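Local coordinates for SAM dependent methyltransferase (Aquifex aeolicus, PDB 3DH0), which probably acts as an S-adenosylmethionine-dependent methyltransferase of unestablished substrate, and holds bound S-adenosylmethionine in a Rossmann-like fold, at residues Thr40-Gly45 with Asn98-Pro103; Ile110-Thr115 with Glu127-Val132; Phe50-Leu55 with Val65-Val70. One frame throughout, in Å; residues are numbered along the deposited sequence.

How the interactions relate
From the N terminus, strand 40-43 runs into the cofactor loop and helix 52-59, which leads back to strand 64-69. Interaction 3 closes this first beta-alpha-beta unit by setting the helix against the second strand. It is nested within interaction 1, whose longer loop brings residues 98-103 back against strand 40-43. Interaction 2 follows in series and packs helix 122-132 onto strand 107-113. The three strands are neighbours in one sheet, with 40-43 between 64-69 and 107-113, so backbone bonds join interaction 1 to both others. Residues Leu102 and Arg131 further link interactions 1 and 2. All three contacts reach S-adenosylmethionine at the same end of the sheet.

Interaction 1: residues Thr40-Gly45 with Asn98-Pro103; sequences TVLDVG and NKIPLP. With SAM (S-adenosylmethionine), chain C.
Leu42 meets Ile100 and Leu102 in a purely apolar contact between strand 40-43 and the loop before strand 107-113. Its CG lies anti to the backbone N (chi1 -177°), which sends the two methyls toward the loop. Leu42 CD2 meets Ile100 CD1 tip to tip at 4.2 Å, and the other branch, Leu42 CD1, lies 4.3 Å from Leu102 CD2. All three residues are buried, and Leu42 also rests on Leu129 of helix 122-132.

Polar bonds hold the loop from the helix side: Glu128 OE2 bonds to Ile100 N and Arg131 NH2 to Leu102 O. Within the loop, Leu102 N makes a weak bond to Ile100 O at 2.7 Å.

The cofactor is met where the strand ends. Its amino N donates to Gly45 O at 2.8 Å, and Val44 CG1 lies 3.9 Å from adenine C2. Gly45, with no side chain, lies close by the ribose. The Asp43-Val44-Gly45 turn after the first strand is the start of the glycine-rich cofactor loop of Rossmann-like methyltransferases.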
loop_
_atom_site.group_PDB
_atom_site.type_symbol
_atom_site.label_atom_id
_atom_site.label_comp_id
_atom_site.label_asym_id
_atom_site.label_seq_id
_atom_site.Cartn_x
_atom_site.Cartn_y
_atom_site.Cartn_z
ATOM N N THR A 40 10.423 -8.960 -1.172
ATOM C CA THR A 40 10.404 -7.786 -2.018
ATOM C C THR A 40 8.981 -7.311 -1.891
ATOM O O THR A 40 8.044 -8.065 -2.147
ATOM C CB THR A 40 10.724 -8.109 -3.469
ATOM O OG1 THR A 40 12.125 -8.365 -3.586
ATOM C CG2 THR A 40 10.357 -6.948 -4.370
ATOM N N VAL A 41 8.828 -6.068 -1.455
ATOM C CA VAL A 41 7.503 -5.522 -1.262
ATOM C C VAL A 41 7.181 -4.331 -2.149
ATOM O O VAL A 41 8.029 -3.481 -2.408
ATOM C CB VAL A 41 7.292 -5.124 0.210
ATOM C CG1 VAL A 41 8.476 -4.337 0.707
ATOM C CG2 VAL A 41 6.023 -4.315 0.351
ATOM N N LEU A 42 5.940 -4.299 -2.627
ATOM C CA LEU A 42 5.470 -3.212 -3.472
ATOM C C LEU A 42 4.564 -2.338 -2.624
ATOM O O LEU A 42 3.637 -2.832 -1.991
ATOM C CB LEU A 42 4.693 -3.746 -4.682
ATOM C CG LEU A 42 4.219 -2.660 -5.658
ATOM C CD1 LEU A 42 5.427 -1.938 -6.238
ATOM C CD2 LEU A 42 3.386 -3.263 -6.769
ATOM N N ASP A 43 4.862 -1.043 -2.608
ATOM C CA ASP A 43 4.090 -0.061 -1.858
ATOM C C ASP A 43 3.379 0.748 -2.926
ATOM O O ASP A 43 3.975 1.622 -3.535
ATOM C CB ASP A 43 5.045 0.824 -1.052
ATOM C CG ASP A 43 4.324 1.773 -0.103
ATOM O OD1 ASP A 43 3.111 1.588 0.138
ATOM O OD2 ASP A 43 4.985 2.706 0.415
ATOM N N VAL A 44 2.106 0.452 -3.146
ATOM C CA VAL A 44 1.339 1.111 -4.199
ATOM C C VAL A 44 1.196 2.642 -4.139
ATOM O O VAL A 44 1.831 3.345 -4.921
ATOM C CB VAL A 44 -0.026 0.419 -4.355
ATOM C CG1 VAL A 44 -0.824 1.053 -5.467
ATOM C CG2 VAL A 44 0.208 -1.044 -4.679
ATOM N N GLY A 45 0.375 3.188 -3.259
ATOM C CA GLY A 45 0.297 4.642 -3.228
ATOM C C GLY A 45 1.330 5.153 -2.245
ATOM O O GLY A 45 0.993 5.586 -1.141
ATOM N N ASN A 98 -2.652 1.982 -14.677
ATOM C CA ASN A 98 -2.805 0.531 -14.599
ATOM C C ASN A 98 -1.612 -0.248 -15.108
ATOM O O ASN A 98 -1.754 -1.384 -15.572
ATOM C CB ASN A 98 -4.056 0.087 -15.353
ATOM C CG ASN A 98 -5.304 0.779 -14.857
ATOM O OD1 ASN A 98 -5.815 1.691 -15.499
ATOM N ND2 ASN A 98 -5.795 0.354 -13.696
ATOM N N LYS A 99 -0.441 0.370 -15.009
ATOM C CA LYS A 99 0.789 -0.252 -15.467
ATOM C C LYS A 99 1.910 -0.085 -14.447
ATOM O O LYS A 99 2.278 1.042 -14.104
ATOM C CB LYS A 99 1.247 0.375 -16.779
ATOM C CG LYS A 99 0.205 0.495 -17.848
ATOM C CD LYS A 99 0.902 0.884 -19.150
ATOM C CE LYS A 99 -0.046 1.438 -20.203
ATOM N NZ LYS A 99 -0.402 2.849 -19.906
ATOM N N ILE A 100 2.467 -1.199 -13.984
ATOM C CA ILE A 100 3.562 -1.160 -13.023
ATOM C C ILE A 100 4.849 -1.453 -13.793
ATOM O O ILE A 100 4.968 -2.468 -14.465
ATOM C CB ILE A 100 3.338 -2.197 -11.900
ATOM C CG1 ILE A 100 1.979 -1.940 -11.244
ATOM C CG2 ILE A 100 4.446 -2.098 -10.859
ATOM C CD1 ILE A 100 1.426 -3.101 -10.468
ATOM N N PRO A 101 5.832 -0.556 -13.705
ATOM C CA PRO A 101 7.113 -0.703 -14.401
ATOM C C PRO A 101 8.019 -1.830 -13.924
ATOM O O PRO A 101 9.235 -1.689 -13.911
ATOM C CB PRO A 101 7.749 0.665 -14.213
ATOM C CG PRO A 101 7.278 1.044 -12.850
ATOM C CD PRO A 101 5.823 0.659 -12.872
ATOM N N LEU A 102 7.432 -2.959 -13.565
ATOM C CA LEU A 102 8.207 -4.086 -13.077
ATOM C C LEU A 102 8.001 -5.345 -13.907
ATOM O O LEU A 102 6.976 -5.498 -14.571
ATOM C CB LEU A 102 7.807 -4.380 -11.631
ATOM C CG LEU A 102 8.630 -3.875 -10.445
ATOM C CD1 LEU A 102 9.167 -2.493 -10.658
ATOM C CD2 LEU A 102 7.732 -3.921 -9.242
ATOM N N PRO A 103 8.995 -6.253 -13.909
ATOM C CA PRO A 103 8.830 -7.493 -14.679
ATOM C C PRO A 103 7.967 -8.493 -13.906
ATOM O O PRO A 103 7.825 -8.387 -12.694
ATOM C CB PRO A 103 10.266 -7.984 -14.879
ATOM C CG PRO A 103 11.010 -7.403 -13.720
ATOM C CD PRO A 103 10.419 -6.014 -13.605
HETATM N N SAM C . -0.047 5.477 1.487
HETATM C CA SAM C . 0.484 6.849 1.758
HETATM C C SAM C . 0.864 6.991 3.214
HETATM O O SAM C . 0.696 6.029 3.963
HETATM O OXT SAM C . 1.338 8.125 3.549
HETATM C CB SAM C . -0.571 7.890 1.400
HETATM C CG SAM C . -1.173 7.541 0.099
HETATM S SD SAM C . -2.477 8.575 -0.622
HETATM C CE SAM C . -3.874 8.251 0.455
HETATM C "C5'" SAM C . -2.793 7.701 -2.082
HETATM C "C4'" SAM C . -1.748 7.835 -3.170
HETATM O "O4'" SAM C . -2.202 6.973 -4.207
HETATM C "C3'" SAM C . -1.757 9.215 -3.857
HETATM O "O3'" SAM C . -0.491 9.827 -3.480
HETATM C "C2'" SAM C . -1.743 8.945 -5.348
HETATM O "O2'" SAM C . -0.864 9.681 -6.172
HETATM C "C1'" SAM C . -1.617 7.390 -5.371
HETATM N N9 SAM C . -2.303 6.678 -6.432
HETATM C C8 SAM C . -3.582 6.826 -6.929
HETATM N N7 SAM C . -3.861 5.990 -7.879
HETATM C C5 SAM C . -2.698 5.237 -8.030
HETATM C C6 SAM C . -2.351 4.157 -8.892
HETATM N N6 SAM C . -3.218 3.662 -9.802
HETATM N N1 SAM C . -1.079 3.609 -8.784
HETATM C C2 SAM C . -0.241 4.136 -7.859
HETATM N N3 SAM C . -0.471 5.141 -7.007
HETATM C C4 SAM C . -1.727 5.650 -7.142
#

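Interaction 2: residues Ile110-Thr115 with Glu127-Val132; sequences IFMAFT and EELKRV. With SAM (S-adenosylmethionine), chain C.
A helix-on-sheet contact within a beta-alpha-beta crossover of the Rossmann-like fold sets Leu129 of helix 122-132 against Ile110 and Met112 of strand 107-113. The two methyls of Leu129 divide the strand between them. Leu129 CD2 lies 3.6 Å from Ile110 CG2 and 3.7 Å from Ile110 CD1, the two side chains lying alongside each other and pointing opposite ways. Leu129 CD1 meets Met112 CE tip to tip at 3.6 Å; the bend at the end of the methionine chain (chi3 -62°) carries that methyl across to the helix. All three residues are buried.

Charge pairs line the helix: Glu128 and Arg131 on the flank facing loop 98-103, Glu127 and Lys130 elsewhere on its surface. Arg131 grips Glu128 side-on, with NE at 3.2 Å and NH2 at 2.9 Å from the same atom, Glu128 OE2. Both nitrogens come from one face of the carboxylate; NE stands well above its plane, while NH2 lies closer to the C-O direction. This double grip probably helps to fix the carboxylate. Lys130 NZ forms a salt bridge to Glu127 OE1 at 2.7 Å.

At the C-terminal end of the strand, Ala113 O accepts the cofactor amino N at 2.8 Å. In the following turn a chi1 of 163° swings Thr115 OG1 away from the backbone N and toward the ribose, where it makes only a weak bond to O4' at 3.4 Å.

Strand 107-113 is bonded through Phe111 to Leu42 and Val44 on one edge and through Ile110 and Met112 to strand 137-144 on the other. The helix spans strands 40-43 and 107-113, while strand 137-144 packs on the latter through Leu139, and Arg131 reaches beyond the helix in a salt bridge to Asp104.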
loop_
_atom_site.group_PDB
_atom_site.type_symbol
_atom_site.label_atom_id
_atom_site.label_comp_id
_atom_site.label_asym_id
_atom_site.label_seq_id
_atom_site.Cartn_x
_atom_site.Cartn_y
_atom_site.Cartn_z
ATOM N N ILE A 110 2.547 -7.228 -1.314
ATOM C CA ILE A 110 1.950 -6.040 -1.902
ATOM C C ILE A 110 1.211 -5.301 -0.788
ATOM O O ILE A 110 0.275 -5.817 -0.193
ATOM C CB ILE A 110 0.959 -6.392 -3.019
ATOM C CG1 ILE A 110 1.641 -7.238 -4.092
ATOM C CG2 ILE A 110 0.427 -5.112 -3.665
ATOM C CD1 ILE A 110 0.657 -7.972 -4.996
ATOM N N PHE A 111 1.649 -4.087 -0.505
ATOM C CA PHE A 111 1.065 -3.271 0.549
ATOM C C PHE A 111 0.355 -2.077 -0.064
ATOM O O PHE A 111 0.970 -1.269 -0.763
ATOM C CB PHE A 111 2.184 -2.802 1.475
ATOM C CG PHE A 111 1.746 -1.879 2.555
ATOM C CD1 PHE A 111 0.801 -2.276 3.490
ATOM C CD2 PHE A 111 2.331 -0.622 2.678
ATOM C CE1 PHE A 111 0.445 -1.442 4.542
ATOM C CE2 PHE A 111 1.992 0.225 3.716
ATOM C CZ PHE A 111 1.045 -0.185 4.658
ATOM N N MET A 112 -0.941 -1.970 0.186
ATOM C CA MET A 112 -1.720 -0.866 -0.349
ATOM C C MET A 112 -2.358 -0.078 0.799
ATOM O O MET A 112 -3.447 -0.412 1.253
ATOM C CB MET A 112 -2.790 -1.415 -1.290
ATOM C CG MET A 112 -2.931 -0.626 -2.571
ATOM S SD MET A 112 -4.182 -1.280 -3.671
ATOM C CE MET A 112 -3.551 -2.866 -4.013
ATOM N N ALA A 113 -1.681 0.965 1.268
ATOM C CA ALA A 113 -2.202 1.761 2.381
ATOM C C ALA A 113 -2.967 3.021 1.985
ATOM O O ALA A 113 -2.385 3.997 1.522
ATOM C CB ALA A 113 -1.071 2.124 3.336
ATOM N N PHE A 114 -4.277 2.988 2.204
ATOM C CA PHE A 114 -5.171 4.100 1.886
ATOM C C PHE A 114 -5.152 4.517 0.420
ATOM O O PHE A 114 -5.429 5.672 0.098
ATOM C CB PHE A 114 -4.836 5.324 2.746
ATOM C CG PHE A 114 -4.884 5.057 4.219
ATOM C CD1 PHE A 114 -3.705 4.929 4.954
ATOM C CD2 PHE A 114 -6.108 4.926 4.872
ATOM C CE1 PHE A 114 -3.741 4.677 6.308
ATOM C CE2 PHE A 114 -6.159 4.674 6.229
ATOM C CZ PHE A 114 -4.971 4.549 6.957
ATOM N N THR A 115 -4.846 3.588 -0.470
ATOM C CA THR A 115 -4.800 3.945 -1.869
ATOM C C THR A 115 -5.805 3.197 -2.750
ATOM O O THR A 115 -6.101 3.634 -3.861
ATOM C CB THR A 115 -3.327 3.800 -2.412
ATOM O OG1 THR A 115 -3.314 3.752 -3.849
ATOM C CG2 THR A 115 -2.683 2.559 -1.858
ATOM N N GLU A 127 -5.337 -6.792 -12.176
ATOM C CA GLU A 127 -4.751 -7.727 -13.124
ATOM C C GLU A 127 -3.278 -7.404 -13.280
ATOM O O GLU A 127 -2.422 -8.298 -13.261
ATOM C CB GLU A 127 -5.439 -7.639 -14.484
ATOM C CG GLU A 127 -6.897 -8.005 -14.439
ATOM C CD GLU A 127 -7.161 -9.369 -13.793
ATOM O OE1 GLU A 127 -6.653 -10.389 -14.310
ATOM O OE2 GLU A 127 -7.885 -9.414 -12.768
ATOM N N GLU A 128 -2.982 -6.116 -13.422
ATOM C CA GLU A 128 -1.600 -5.684 -13.569
ATOM C C GLU A 128 -0.819 -6.121 -12.324
ATOM O O GLU A 128 0.333 -6.541 -12.418
ATOM C CB GLU A 128 -1.557 -4.163 -13.741
ATOM C CG GLU A 128 -0.174 -3.552 -13.931
ATOM C CD GLU A 128 0.579 -4.073 -15.157
ATOM O OE1 GLU A 128 -0.061 -4.488 -16.148
ATOM O OE2 GLU A 128 1.824 -4.047 -15.135
ATOM N N LEU A 129 -1.471 -6.045 -11.165
ATOM C CA LEU A 129 -0.839 -6.426 -9.910
ATOM C C LEU A 129 -0.376 -7.885 -9.837
ATOM O O LEU A 129 0.705 -8.165 -9.326
ATOM C CB LEU A 129 -1.782 -6.141 -8.743
ATOM C CG LEU A 129 -1.473 -4.940 -7.839
ATOM C CD1 LEU A 129 -2.524 -4.881 -6.767
ATOM C CD2 LEU A 129 -0.095 -5.060 -7.204
ATOM N N LYS A 130 -1.203 -8.809 -10.329
ATOM C CA LYS A 130 -0.873 -10.235 -10.312
ATOM C C LYS A 130 0.363 -10.507 -11.158
ATOM O O LYS A 130 1.190 -11.354 -10.831
ATOM C CB LYS A 130 -2.010 -11.077 -10.885
ATOM C CG LYS A 130 -3.394 -10.837 -10.333
ATOM C CD LYS A 130 -4.205 -12.119 -10.509
ATOM C CE LYS A 130 -5.711 -11.891 -10.581
ATOM N NZ LYS A 130 -6.168 -11.496 -11.931
ATOM N N ARG A 131 0.468 -9.785 -12.265
ATOM C CA ARG A 131 1.590 -9.951 -13.166
ATOM C C ARG A 131 2.910 -9.747 -12.439
ATOM O O ARG A 131 3.772 -10.632 -12.454
ATOM C CB ARG A 131 1.481 -8.971 -14.344
ATOM C CG ARG A 131 2.550 -9.185 -15.395
ATOM C CD ARG A 131 2.439 -8.201 -16.535
ATOM N NE ARG A 131 2.866 -6.862 -16.152
ATOM C CZ ARG A 131 4.077 -6.568 -15.693
ATOM N NH1 ARG A 131 4.989 -7.520 -15.556
ATOM N NH2 ARG A 131 4.380 -5.321 -15.373
ATOM N N VAL A 132 3.066 -8.592 -11.794
ATOM C CA VAL A 132 4.307 -8.304 -11.087
ATOM C C VAL A 132 4.436 -9.170 -9.844
ATOM O O VAL A 132 5.528 -9.353 -9.304
ATOM C CB VAL A 132 4.404 -6.805 -10.685
ATOM C CG1 VAL A 132 4.256 -5.927 -11.909
ATOM C CG2 VAL A 132 3.349 -6.464 -9.644
HETATM N N SAM C . -0.047 5.477 1.487
HETATM C CA SAM C . 0.484 6.849 1.758
HETATM C C SAM C . 0.864 6.991 3.214
HETATM O O SAM C . 0.696 6.029 3.963
HETATM O OXT SAM C . 1.338 8.125 3.549
HETATM C CB SAM C . -0.571 7.890 1.400
HETATM C CG SAM C . -1.173 7.541 0.099
HETATM S SD SAM C . -2.477 8.575 -0.622
HETATM C CE SAM C . -3.874 8.251 0.455
HETATM C "C5'" SAM C . -2.793 7.701 -2.082
HETATM C "C4'" SAM C . -1.748 7.835 -3.170
HETATM O "O4'" SAM C . -2.202 6.973 -4.207
HETATM C "C3'" SAM C . -1.757 9.215 -3.857
HETATM O "O3'" SAM C . -0.491 9.827 -3.480
HETATM C "C2'" SAM C . -1.743 8.945 -5.348
HETATM O "O2'" SAM C . -0.864 9.681 -6.172
HETATM C "C1'" SAM C . -1.617 7.390 -5.371
HETATM N N9 SAM C . -2.303 6.678 -6.432
HETATM C C8 SAM C . -3.582 6.826 -6.929
HETATM N N7 SAM C . -3.861 5.990 -7.879
HETATM C C5 SAM C . -2.698 5.237 -8.030
HETATM C C6 SAM C . -2.351 4.157 -8.892
HETATM N N6 SAM C . -3.218 3.662 -9.802
HETATM N N1 SAM C . -1.079 3.609 -8.784
HETATM C C2 SAM C . -0.241 4.136 -7.859
HETATM N N3 SAM C . -0.471 5.141 -7.007
HETATM C C4 SAM C . -1.727 5.650 -7.142
#

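Interaction 3: residues Phe50-Leu55 with Val65-Val70; sequences FYLPYL and VYAIDV. With SAM (S-adenosylmethionine), chain C.
Helix 52-59 runs roughly antiparallel to strand 64-69, and the two backbones draw together at Leu55 and Val65, whose CA atoms are 6.9 Å apart; Leu52 CA and Ala67 CA stand 7.8 Å apart. Leu55 N bonds to Tyr51 O at 3.2 Å as the helix begins.

With CG opposite the carbonyl carbon (chi1 -78°), Leu52 turns its end inward, and its CD2 lies 3.7 Å from both Val65 CG1 and Ala67 CB. One turn on, Leu55 CB meets Val65 CG2 at 4.1 Å. The Asp69 carboxylate takes both ribose hydroxyls, O2' on OD1 and O3' on OD2 at 3.2 Å, the usual role of the acidic residue near the C-terminal end of the second strand in class I methyltransferases. Val70 CG1 packs on the adenine. Before the helix, Phe50 CD2 sits 3.6 Å above the centre of the Tyr51 ring; replacing Tyr51 by an alanine removes the ring that meets Phe50 and Phe24, and is likely to leave Phe50 able to turn.

Helix 26-33 meets Leu55 through Leu30, while Val65 reaches Val41 of strand 40-43 and Val90 of strand 90-94, placing the contact between that helix and the sheet.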
loop_
_atom_site.group_PDB
_atom_site.type_symbol
_atom_site.label_atom_id
_atom_site.label_comp_id
_atom_site.label_asym_id
_atom_site.label_seq_id
_atom_site.Cartn_x
_atom_site.Cartn_y
_atom_site.Cartn_z
ATOM N N PHE A 50 5.658 7.799 3.730
ATOM C CA PHE A 50 5.505 7.720 5.176
ATOM C C PHE A 50 5.836 6.360 5.762
ATOM O O PHE A 50 6.680 6.263 6.640
ATOM C CB PHE A 50 4.088 8.113 5.582
ATOM C CG PHE A 50 3.877 8.129 7.062
ATOM C CD1 PHE A 50 4.505 9.087 7.856
ATOM C CD2 PHE A 50 3.086 7.162 7.677
ATOM C CE1 PHE A 50 4.351 9.081 9.246
ATOM C CE2 PHE A 50 2.923 7.144 9.070
ATOM C CZ PHE A 50 3.558 8.106 9.855
ATOM N N TYR A 51 5.174 5.313 5.287
ATOM C CA TYR A 51 5.432 3.964 5.780
ATOM C C TYR A 51 6.705 3.309 5.232
ATOM O O TYR A 51 7.040 2.199 5.613
ATOM C CB TYR A 51 4.234 3.068 5.480
ATOM C CG TYR A 51 2.992 3.462 6.229
ATOM C CD1 TYR A 51 2.925 3.339 7.612
ATOM C CD2 TYR A 51 1.891 3.982 5.566
ATOM C CE1 TYR A 51 1.792 3.729 8.313
ATOM C CE2 TYR A 51 0.748 4.376 6.269
ATOM C CZ TYR A 51 0.714 4.245 7.635
ATOM O OH TYR A 51 -0.383 4.635 8.340
ATOM N N LEU A 52 7.422 3.999 4.357
ATOM C CA LEU A 52 8.638 3.445 3.770
ATOM C C LEU A 52 9.732 3.070 4.772
ATOM O O LEU A 52 10.392 2.039 4.626
ATOM C CB LEU A 52 9.193 4.397 2.695
ATOM C CG LEU A 52 8.470 4.374 1.329
ATOM C CD1 LEU A 52 9.155 5.317 0.337
ATOM C CD2 LEU A 52 8.456 2.958 0.781
ATOM N N PRO A 53 9.956 3.906 5.792
ATOM C CA PRO A 53 10.997 3.546 6.762
ATOM C C PRO A 53 10.700 2.193 7.412
ATOM O O PRO A 53 11.603 1.471 7.829
ATOM C CB PRO A 53 10.924 4.689 7.770
ATOM C CG PRO A 53 10.576 5.852 6.901
ATOM C CD PRO A 53 9.499 5.292 6.003
ATOM N N TYR A 54 9.418 1.864 7.480
ATOM C CA TYR A 54 8.958 0.630 8.086
ATOM C C TYR A 54 9.207 -0.565 7.212
ATOM O O TYR A 54 9.916 -1.477 7.592
ATOM C CB TYR A 54 7.478 0.764 8.411
ATOM C CG TYR A 54 7.242 1.864 9.405
ATOM C CD1 TYR A 54 7.549 1.676 10.749
ATOM C CD2 TYR A 54 6.823 3.133 8.990
ATOM C CE1 TYR A 54 7.462 2.710 11.657
ATOM C CE2 TYR A 54 6.735 4.187 9.902
ATOM C CZ TYR A 54 7.064 3.957 11.239
ATOM O OH TYR A 54 7.031 4.982 12.153
ATOM N N LEU A 55 8.603 -0.549 6.036
ATOM C CA LEU A 55 8.776 -1.611 5.057
ATOM C C LEU A 55 10.271 -1.867 4.843
ATOM O O LEU A 55 10.723 -3.005 4.776
ATOM C CB LEU A 55 8.138 -1.177 3.742
ATOM C CG LEU A 55 6.639 -0.888 3.799
ATOM C CD1 LEU A 55 6.207 -0.170 2.529
ATOM C CD2 LEU A 55 5.870 -2.192 3.995
ATOM N N VAL A 65 12.290 -2.707 -1.505
ATOM C CA VAL A 65 11.015 -2.020 -1.458
ATOM C C VAL A 65 10.794 -1.166 -2.699
ATOM O O VAL A 65 11.525 -0.215 -2.943
ATOM C CB VAL A 65 10.918 -1.097 -0.215
ATOM C CG1 VAL A 65 9.574 -0.394 -0.202
ATOM C CG2 VAL A 65 11.105 -1.895 1.060
ATOM N N TYR A 66 9.796 -1.518 -3.494
ATOM C CA TYR A 66 9.476 -0.728 -4.671
ATOM C C TYR A 66 8.333 0.181 -4.278
ATOM O O TYR A 66 7.244 -0.287 -3.972
ATOM C CB TYR A 66 9.036 -1.613 -5.840
ATOM C CG TYR A 66 10.151 -2.416 -6.454
ATOM C CD1 TYR A 66 11.154 -1.793 -7.192
ATOM C CD2 TYR A 66 10.223 -3.795 -6.265
ATOM C CE1 TYR A 66 12.195 -2.516 -7.718
ATOM C CE2 TYR A 66 11.264 -4.525 -6.785
ATOM C CZ TYR A 66 12.245 -3.879 -7.508
ATOM O OH TYR A 66 13.293 -4.592 -8.007
ATOM N N ALA A 67 8.590 1.479 -4.281
ATOM C CA ALA A 67 7.586 2.459 -3.919
ATOM C C ALA A 67 7.096 3.197 -5.158
ATOM O O ALA A 67 7.776 4.076 -5.660
ATOM C CB ALA A 67 8.171 3.450 -2.921
ATOM N N ILE A 68 5.917 2.843 -5.652
ATOM C CA ILE A 68 5.374 3.498 -6.831
ATOM C C ILE A 68 4.345 4.563 -6.497
ATOM O O ILE A 68 3.935 4.715 -5.363
ATOM C CB ILE A 68 4.717 2.489 -7.779
ATOM C CG1 ILE A 68 3.669 1.678 -7.011
ATOM C CG2 ILE A 68 5.778 1.596 -8.416
ATOM C CD1 ILE A 68 2.828 0.744 -7.871
ATOM N N ASP A 69 3.942 5.309 -7.510
ATOM C CA ASP A 69 2.956 6.356 -7.352
ATOM C C ASP A 69 2.770 7.039 -8.691
ATOM O O ASP A 69 3.742 7.417 -9.338
ATOM C CB ASP A 69 3.408 7.372 -6.311
ATOM C CG ASP A 69 2.245 8.146 -5.720
ATOM O OD1 ASP A 69 1.468 8.732 -6.496
ATOM O OD2 ASP A 69 2.102 8.166 -4.484
ATOM N N VAL A 70 1.512 7.189 -9.100
ATOM C CA VAL A 70 1.161 7.821 -10.369
ATOM C C VAL A 70 1.517 9.296 -10.439
ATOM O O VAL A 70 1.678 9.826 -11.528
ATOM C CB VAL A 70 -0.348 7.716 -10.672
ATOM C CG1 VAL A 70 -0.740 6.270 -10.960
ATOM C CG2 VAL A 70 -1.150 8.281 -9.510
HETATM N N SAM C . -0.047 5.477 1.487
HETATM C CA SAM C . 0.484 6.849 1.758
HETATM C C SAM C . 0.864 6.991 3.214
HETATM O O SAM C . 0.696 6.029 3.963
HETATM O OXT SAM C . 1.338 8.125 3.549
HETATM C CB SAM C . -0.571 7.890 1.400
HETATM C CG SAM C . -1.173 7.541 0.099
HETATM S SD SAM C . -2.477 8.575 -0.622
HETATM C CE SAM C . -3.874 8.251 0.455
HETATM C "C5'" SAM C . -2.793 7.701 -2.082
HETATM C "C4'" SAM C . -1.748 7.835 -3.170
HETATM O "O4'" SAM C . -2.202 6.973 -4.207
HETATM C "C3'" SAM C . -1.757 9.215 -3.857
HETATM O "O3'" SAM C . -0.491 9.827 -3.480
HETATM C "C2'" SAM C . -1.743 8.945 -5.348
HETATM O "O2'" SAM C . -0.864 9.681 -6.172
HETATM C "C1'" SAM C . -1.617 7.390 -5.371
HETATM N N9 SAM C . -2.303 6.678 -6.432
HETATM C C8 SAM C . -3.582 6.826 -6.929
HETATM N N7 SAM C . -3.861 5.990 -7.879
HETATM C C5 SAM C . -2.698 5.237 -8.030
HETATM C C6 SAM C . -2.351 4.157 -8.892
HETATM N N6 SAM C . -3.218 3.662 -9.802
HETATM N N1 SAM C . -1.079 3.609 -8.784
HETATM C C2 SAM C . -0.241 4.136 -7.859
HETATM N N3 SAM C . -0.471 5.141 -7.007
HETATM C C4 SAM C . -1.727 5.650 -7.142
#